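DspB (Aggregatibacter actinomycetemcomitans, PDB 1YHT) is probably a biofilm-releasing beta-N-acetylhexosaminidase of glycoside hydrolase family 20 that hydrolyses N-acetylglucosamine polymers of the biofilm matrix. Local coordinates at residues S37-I42 with N48-H53; L270-Y275 with A326-G331. One frame throughout, in Å; residues are numbered along the deposited sequence.

Interaction 1 of 2, residues S37-I42 with N48-H53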
loop_
_atom_site.group_PDB
_atom_site.type_symbol
_atom_site.label_atom_id
_atom_site.label_comp_id
_atom_site.label_asym_id
_atom_site.label_seq_id
_atom_site.Cartn_x
_atom_site.Cartn_y
_atom_site.Cartn_z
ATOM N N SER A 37 -13.000 -13.043 3.638
ATOM C CA SER A 37 -13.703 -12.474 4.783
ATOM C C SER A 37 -13.526 -10.955 4.909
ATOM O O SER A 37 -14.457 -10.243 5.209
ATOM C CB SER A 37 -13.298 -13.202 6.085
ATOM O OG SER A 37 -13.779 -14.547 6.105
ATOM N N PHE A 38 -12.307 -10.456 4.677
ATOM C CA PHE A 38 -12.058 -9.018 4.640
ATOM C C PHE A 38 -12.916 -8.382 3.547
ATOM O O PHE A 38 -13.515 -7.307 3.760
ATOM C CB PHE A 38 -10.569 -8.714 4.323
ATOM C CG PHE A 38 -9.666 -8.790 5.468
ATOM C CD1 PHE A 38 -9.848 -7.975 6.568
ATOM C CD2 PHE A 38 -8.592 -9.672 5.466
ATOM C CE1 PHE A 38 -8.957 -8.011 7.627
ATOM C CE2 PHE A 38 -7.705 -9.694 6.498
ATOM C CZ PHE A 38 -7.909 -8.866 7.610
ATOM N N ILE A 39 -12.972 -9.032 2.374
ATOM C CA ILE A 39 -13.826 -8.556 1.286
ATOM C C ILE A 39 -15.333 -8.479 1.719
ATOM O O ILE A 39 -16.045 -7.536 1.383
ATOM C CB ILE A 39 -13.651 -9.397 0.027
ATOM C CG1 ILE A 39 -12.327 -9.025 -0.660
ATOM C CG2 ILE A 39 -14.841 -9.161 -0.953
ATOM C CD1 ILE A 39 -11.790 -10.065 -1.511
ATOM N N ASP A 40 -15.782 -9.471 2.480
ATOM C CA ASP A 40 -17.176 -9.489 2.983
ATOM C C ASP A 40 -17.423 -8.279 3.850
ATOM O O ASP A 40 -18.403 -7.552 3.649
ATOM C CB ASP A 40 -17.433 -10.745 3.765
ATOM C CG ASP A 40 -17.404 -11.997 2.894
ATOM O OD1 ASP A 40 -17.729 -11.951 1.691
ATOM O OD2 ASP A 40 -17.053 -13.057 3.438
ATOM N N THR A 41 -16.513 -8.002 4.761
ATOM C CA THR A 41 -16.639 -6.823 5.636
ATOM C C THR A 41 -16.675 -5.522 4.828
ATOM O O THR A 41 -17.537 -4.674 5.065
ATOM C CB THR A 41 -15.510 -6.773 6.671
ATOM O OG1 THR A 41 -15.549 -7.958 7.417
ATOM C CG2 THR A 41 -15.643 -5.607 7.638
ATOM N N ILE A 42 -15.762 -5.387 3.854
ATOM C CA ILE A 42 -15.692 -4.182 3.051
ATOM C C ILE A 42 -17.061 -3.993 2.357
ATOM O O ILE A 42 -17.656 -2.898 2.376
ATOM C CB ILE A 42 -14.518 -4.224 2.014
ATOM C CG1 ILE A 42 -13.154 -4.276 2.731
ATOM C CG2 ILE A 42 -14.530 -2.970 1.117
ATOM C CD1 ILE A 42 -12.030 -4.784 1.874
ATOM N N ASN A 48 -15.656 -0.110 -1.067
ATOM C CA ASN A 48 -15.475 -0.503 -2.449
ATOM C C ASN A 48 -14.070 -0.870 -2.939
ATOM O O ASN A 48 -13.929 -1.155 -4.119
ATOM C CB ASN A 48 -16.108 0.518 -3.366
ATOM C CG ASN A 48 -15.671 1.850 -3.037
ATOM O OD1 ASN A 48 -14.530 2.028 -2.630
ATOM N ND2 ASN A 48 -16.575 2.807 -3.132
ATOM N N PHE A 49 -13.069 -0.914 -2.054
ATOM C CA PHE A 49 -11.749 -1.366 -2.470
ATOM C C PHE A 49 -10.961 -2.115 -1.423
ATOM O O PHE A 49 -11.131 -1.937 -0.200
ATOM C CB PHE A 49 -10.925 -0.228 -3.118
ATOM C CG PHE A 49 -10.346 0.771 -2.153
ATOM C CD1 PHE A 49 -9.150 0.496 -1.503
ATOM C CD2 PHE A 49 -10.928 2.017 -1.975
ATOM C CE1 PHE A 49 -8.538 1.428 -0.677
ATOM C CE2 PHE A 49 -10.334 2.996 -1.146
ATOM C CZ PHE A 49 -9.174 2.702 -0.460
ATOM N N LEU A 50 -10.085 -2.963 -1.960
ATOM C CA LEU A 50 -9.039 -3.656 -1.193
ATOM C C LEU A 50 -7.681 -3.334 -1.873
ATOM O O LEU A 50 -7.420 -3.770 -3.003
ATOM C CB LEU A 50 -9.305 -5.170 -1.194
ATOM C CG LEU A 50 -8.204 -6.040 -0.522
ATOM C CD1 LEU A 50 -7.944 -5.651 0.890
ATOM C CD2 LEU A 50 -8.669 -7.504 -0.536
ATOM N N HIS A 51 -6.905 -2.504 -1.189
ATOM C CA HIS A 51 -5.537 -2.119 -1.538
ATOM C C HIS A 51 -4.588 -3.176 -0.983
ATOM O O HIS A 51 -4.388 -3.324 0.244
ATOM C CB HIS A 51 -5.344 -0.674 -1.008
ATOM C CG HIS A 51 -3.936 -0.122 -1.046
ATOM N ND1 HIS A 51 -3.643 1.126 -0.518
ATOM C CD2 HIS A 51 -2.754 -0.638 -1.473
ATOM C CE1 HIS A 51 -2.345 1.351 -0.628
ATOM N NE2 HIS A 51 -1.774 0.289 -1.174
ATOM N N LEU A 52 -4.028 -3.948 -1.908
ATOM C CA LEU A 52 -3.227 -5.127 -1.569
ATOM C C LEU A 52 -1.766 -4.810 -1.601
ATOM O O LEU A 52 -1.150 -4.737 -2.684
ATOM C CB LEU A 52 -3.506 -6.276 -2.512
ATOM C CG LEU A 52 -3.141 -7.658 -1.958
ATOM C CD1 LEU A 52 -4.040 -8.040 -0.749
ATOM C CD2 LEU A 52 -3.216 -8.734 -3.038
ATOM N N HIS A 53 -1.207 -4.641 -0.396
ATOM C CA HIS A 53 0.228 -4.344 -0.211
ATOM C C HIS A 53 0.959 -5.669 -0.080
ATOM O O HIS A 53 1.204 -6.127 1.034
ATOM C CB HIS A 53 0.399 -3.442 1.032
ATOM C CG HIS A 53 1.794 -2.911 1.218
ATOM N ND1 HIS A 53 2.191 -1.672 0.755
ATOM C CD2 HIS A 53 2.873 -3.446 1.833
ATOM C CE1 HIS A 53 3.464 -1.480 1.070
ATOM N NE2 HIS A 53 3.901 -2.544 1.727
#
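Phe49 meets Ile42 through its carbonyl oxygen and not through its ring, which leaves the strand on the side away from the helix. At the edge of that ring, in its plane, lies His51 N; the ring packs on Glu110 and Ile112 of the neighbouring strand 110-117. On the side of the strand facing the helix, Leu50 makes the contact. Leu50 CG is anti to its own N (chi1 175°), and with chi2 at 57° the CD2 branch comes to 4.0 Å from Ile39 CG1, the two side chains crossing at about a right angle. Ile42 meets the root of the same leucine, Ile42 CD1 lying 4.1 Å from Leu50 CB and also 3.6 Å from Phe49 O. The second branch, Ile42 CG2, is set anti to the backbone N and rests 3.8 Å from Asn48 N, where the chain enters the strand. No hydrogen bond crosses between the segments, so the join is apolar and the carbonyl merely borders the methyl. The Asn48 amide bonds to Lys17 O through ND2 and to Thr19 N through OD1, linking the start of this strand to that of strand 18-24. Ile109 touches both isoleucines. The axes approach to 9.1 Å and run at 141°, the helix packing across the outer side of its strand as in the first beta-alpha-beta crossover of a TIM barrel.

Interaction 2 of 2, residues L270-Y275 with A326-G331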
loop_
_atom_site.group_PDB
_atom_site.type_symbol
_atom_site.label_atom_id
_atom_site.label_comp_id
_atom_site.label_asym_id
_atom_site.label_seq_id
_atom_site.Cartn_x
_atom_site.Cartn_y
_atom_site.Cartn_z
ATOM N N LEU A 270 -7.050 10.517 -0.848
ATOM C CA LEU A 270 -7.670 9.648 0.165
ATOM C C LEU A 270 -6.911 9.788 1.469
ATOM O O LEU A 270 -5.674 9.838 1.476
ATOM C CB LEU A 270 -7.675 8.167 -0.264
ATOM C CG LEU A 270 -8.595 7.781 -1.416
ATOM C CD1 LEU A 270 -8.005 8.248 -2.779
ATOM C CD2 LEU A 270 -8.850 6.277 -1.432
ATOM N N ASN A 271 -7.666 9.825 2.558
ATOM C CA ASN A 271 -7.126 10.039 3.857
ATOM C C ASN A 271 -6.781 8.690 4.491
ATOM O O ASN A 271 -7.645 7.887 4.784
ATOM C CB ASN A 271 -8.161 10.806 4.705
ATOM C CG ASN A 271 -7.633 11.211 6.084
ATOM O OD1 ASN A 271 -6.505 10.884 6.448
ATOM N ND2 ASN A 271 -8.454 11.958 6.849
ATOM N N TYR A 272 -5.505 8.465 4.705
ATOM C CA TYR A 272 -5.018 7.236 5.309
ATOM C C TYR A 272 -4.492 7.494 6.734
ATOM O O TYR A 272 -3.825 6.630 7.300
ATOM C CB TYR A 272 -3.929 6.646 4.445
ATOM C CG TYR A 272 -4.385 5.699 3.327
ATOM C CD1 TYR A 272 -5.287 6.106 2.356
ATOM C CD2 TYR A 272 -3.867 4.405 3.224
ATOM C CE1 TYR A 272 -5.664 5.255 1.303
ATOM C CE2 TYR A 272 -4.222 3.570 2.154
ATOM C CZ TYR A 272 -5.135 3.996 1.198
ATOM O OH TYR A 272 -5.509 3.190 0.092
ATOM N N ASN A 273 -4.778 8.701 7.267
ATOM C CA ASN A 273 -4.290 9.180 8.610
ATOM C C ASN A 273 -3.803 8.067 9.500
ATOM O O ASN A 273 -4.615 7.333 10.048
ATOM C CB ASN A 273 -5.413 9.945 9.325
ATOM C CG ASN A 273 -4.987 10.536 10.681
ATOM O OD1 ASN A 273 -4.065 10.052 11.329
ATOM N ND2 ASN A 273 -5.676 11.580 11.100
ATOM N N SER A 274 -2.483 7.961 9.680
ATOM C CA SER A 274 -1.886 6.854 10.432
ATOM C C SER A 274 -2.296 6.848 11.912
ATOM O O SER A 274 -2.399 5.804 12.514
ATOM C CB SER A 274 -0.361 6.853 10.314
ATOM O OG SER A 274 0.169 8.068 10.810
ATOM N N TYR A 275 -2.592 8.000 12.493
ATOM C CA TYR A 275 -3.013 7.962 13.895
ATOM C C TYR A 275 -4.282 7.150 14.142
ATOM O O TYR A 275 -4.307 6.339 15.073
ATOM C CB TYR A 275 -3.185 9.355 14.456
ATOM C CG TYR A 275 -3.441 9.337 15.949
ATOM C CD1 TYR A 275 -2.396 9.153 16.865
ATOM C CD2 TYR A 275 -4.720 9.458 16.433
ATOM C CE1 TYR A 275 -2.639 9.116 18.235
ATOM C CE2 TYR A 275 -4.971 9.452 17.802
ATOM C CZ TYR A 275 -3.931 9.304 18.685
ATOM O OH TYR A 275 -4.242 9.271 20.019
ATOM N N ALA A 326 -9.018 4.830 4.009
ATOM C CA ALA A 326 -8.843 3.389 4.234
ATOM C C ALA A 326 -8.297 3.119 5.604
ATOM O O ALA A 326 -7.545 3.928 6.139
ATOM C CB ALA A 326 -7.919 2.819 3.201
ATOM N N LEU A 327 -8.699 1.992 6.175
ATOM C CA LEU A 327 -7.969 1.357 7.264
ATOM C C LEU A 327 -6.783 0.613 6.678
ATOM O O LEU A 327 -6.975 -0.173 5.756
ATOM C CB LEU A 327 -8.815 0.313 7.974
ATOM C CG LEU A 327 -8.202 -0.428 9.176
ATOM C CD1 LEU A 327 -7.982 0.462 10.366
ATOM C CD2 LEU A 327 -9.122 -1.604 9.636
ATOM N N SER A 328 -5.619 0.773 7.279
ATOM C CA SER A 328 -4.430 0.013 6.931
ATOM C C SER A 328 -4.050 -0.952 8.063
ATOM O O SER A 328 -3.883 -0.542 9.202
ATOM C CB SER A 328 -3.271 0.993 6.651
ATOM O OG SER A 328 -3.479 1.797 5.477
ATOM N N ILE A 329 -3.935 -2.243 7.750
ATOM C CA ILE A 329 -3.515 -3.251 8.700
ATOM C C ILE A 329 -2.133 -3.704 8.304
ATOM O O ILE A 329 -1.966 -4.463 7.349
ATOM C CB ILE A 329 -4.463 -4.491 8.696
ATOM C CG1 ILE A 329 -5.929 -4.074 8.913
ATOM C CG2 ILE A 329 -3.949 -5.511 9.737
ATOM C CD1 ILE A 329 -6.984 -5.238 8.857
ATOM N N TRP A 330 -1.155 -3.271 9.078
ATOM C CA TRP A 330 0.226 -3.501 8.827
ATOM C C TRP A 330 0.699 -4.693 9.625
ATOM O O TRP A 330 0.257 -4.915 10.762
ATOM C CB TRP A 330 1.068 -2.290 9.165
ATOM C CG TRP A 330 0.767 -1.055 8.333
ATOM C CD1 TRP A 330 0.035 0.002 8.706
ATOM C CD2 TRP A 330 1.232 -0.785 7.017
ATOM N NE1 TRP A 330 -0.005 0.938 7.698
ATOM C CE2 TRP A 330 0.721 0.470 6.644
ATOM C CE3 TRP A 330 2.024 -1.490 6.109
ATOM C CZ2 TRP A 330 0.988 1.046 5.416
ATOM C CZ3 TRP A 330 2.272 -0.929 4.880
ATOM C CH2 TRP A 330 1.756 0.320 4.539
ATOM N N GLY A 331 1.626 -5.430 9.006
ATOM C CA GLY A 331 1.985 -6.799 9.403
ATOM C C GLY A 331 3.226 -7.025 10.233
ATOM O O GLY A 331 3.451 -8.159 10.658
HETATM O O HOH W 1 -4.733 4.094 6.536
#
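The methyl group of Ala326 sits over one face of the Tyr272 ring, a CH-pi contact in which CB lies 3.9 Å from the ring centroid and 20° off its normal. It is displaced toward the rim at the phenol end, and Ala326 CB is nearest to Tyr272 CZ, at 3.6 Å. Ser328 OG approaches the same ring obliquely, 3.5 Å from Tyr272 CD2. That hydroxyl also meets a water which, 2.8 Å from both Tyr272 O and Ala326 O, can bridge the two backbones where they part. Strands 269-271 and 324-329 are parallel neighbours in the TIM barrel, and here the former gives way to a loop; the backbone bond from Ala326 N to Asn271 O is weak, at 3.4 Å. The departing chain is shaped by an Asx turn, Asn271 OD1 accepting from Asn273 N at 2.9 Å, with the donor tilted 32° from the carbonyl plane. Asn273 is in turn the N-cap of helix 274-277, its OD1 taking a weak bond from Tyr275 N. At the far end of the ring, Tyr272 OH probably hydrogen-bonds to His51 ND1, while Trp216 meets the ring with its plane at about 90°.

How the interactions relate
Both contacts belong to one curled parallel sheet, with their centres about 13 Å apart. Interaction 1 comes early in the chain and closes before interaction 2 opens: it sets helix 32-44 outside strand 49-53, whereas interaction 2 joins strands 269-271 and 324-329, late in the sequence. Strand 18-24, paired with both 49-53 and 324-329, stands between them and closes the barrel. Within it the two contacts meet directly, Phe49 CE2 packing 3.6 Å from Leu270 CD2; on the outer side Phe38 CE1 lies 3.6 Å from Ile329 CD1. Early and late parts of the chain thus pack together inside the barrel and between barrel and helices, beneath the C-terminal strand ends where TIM-barrel enzymes carry their active sites.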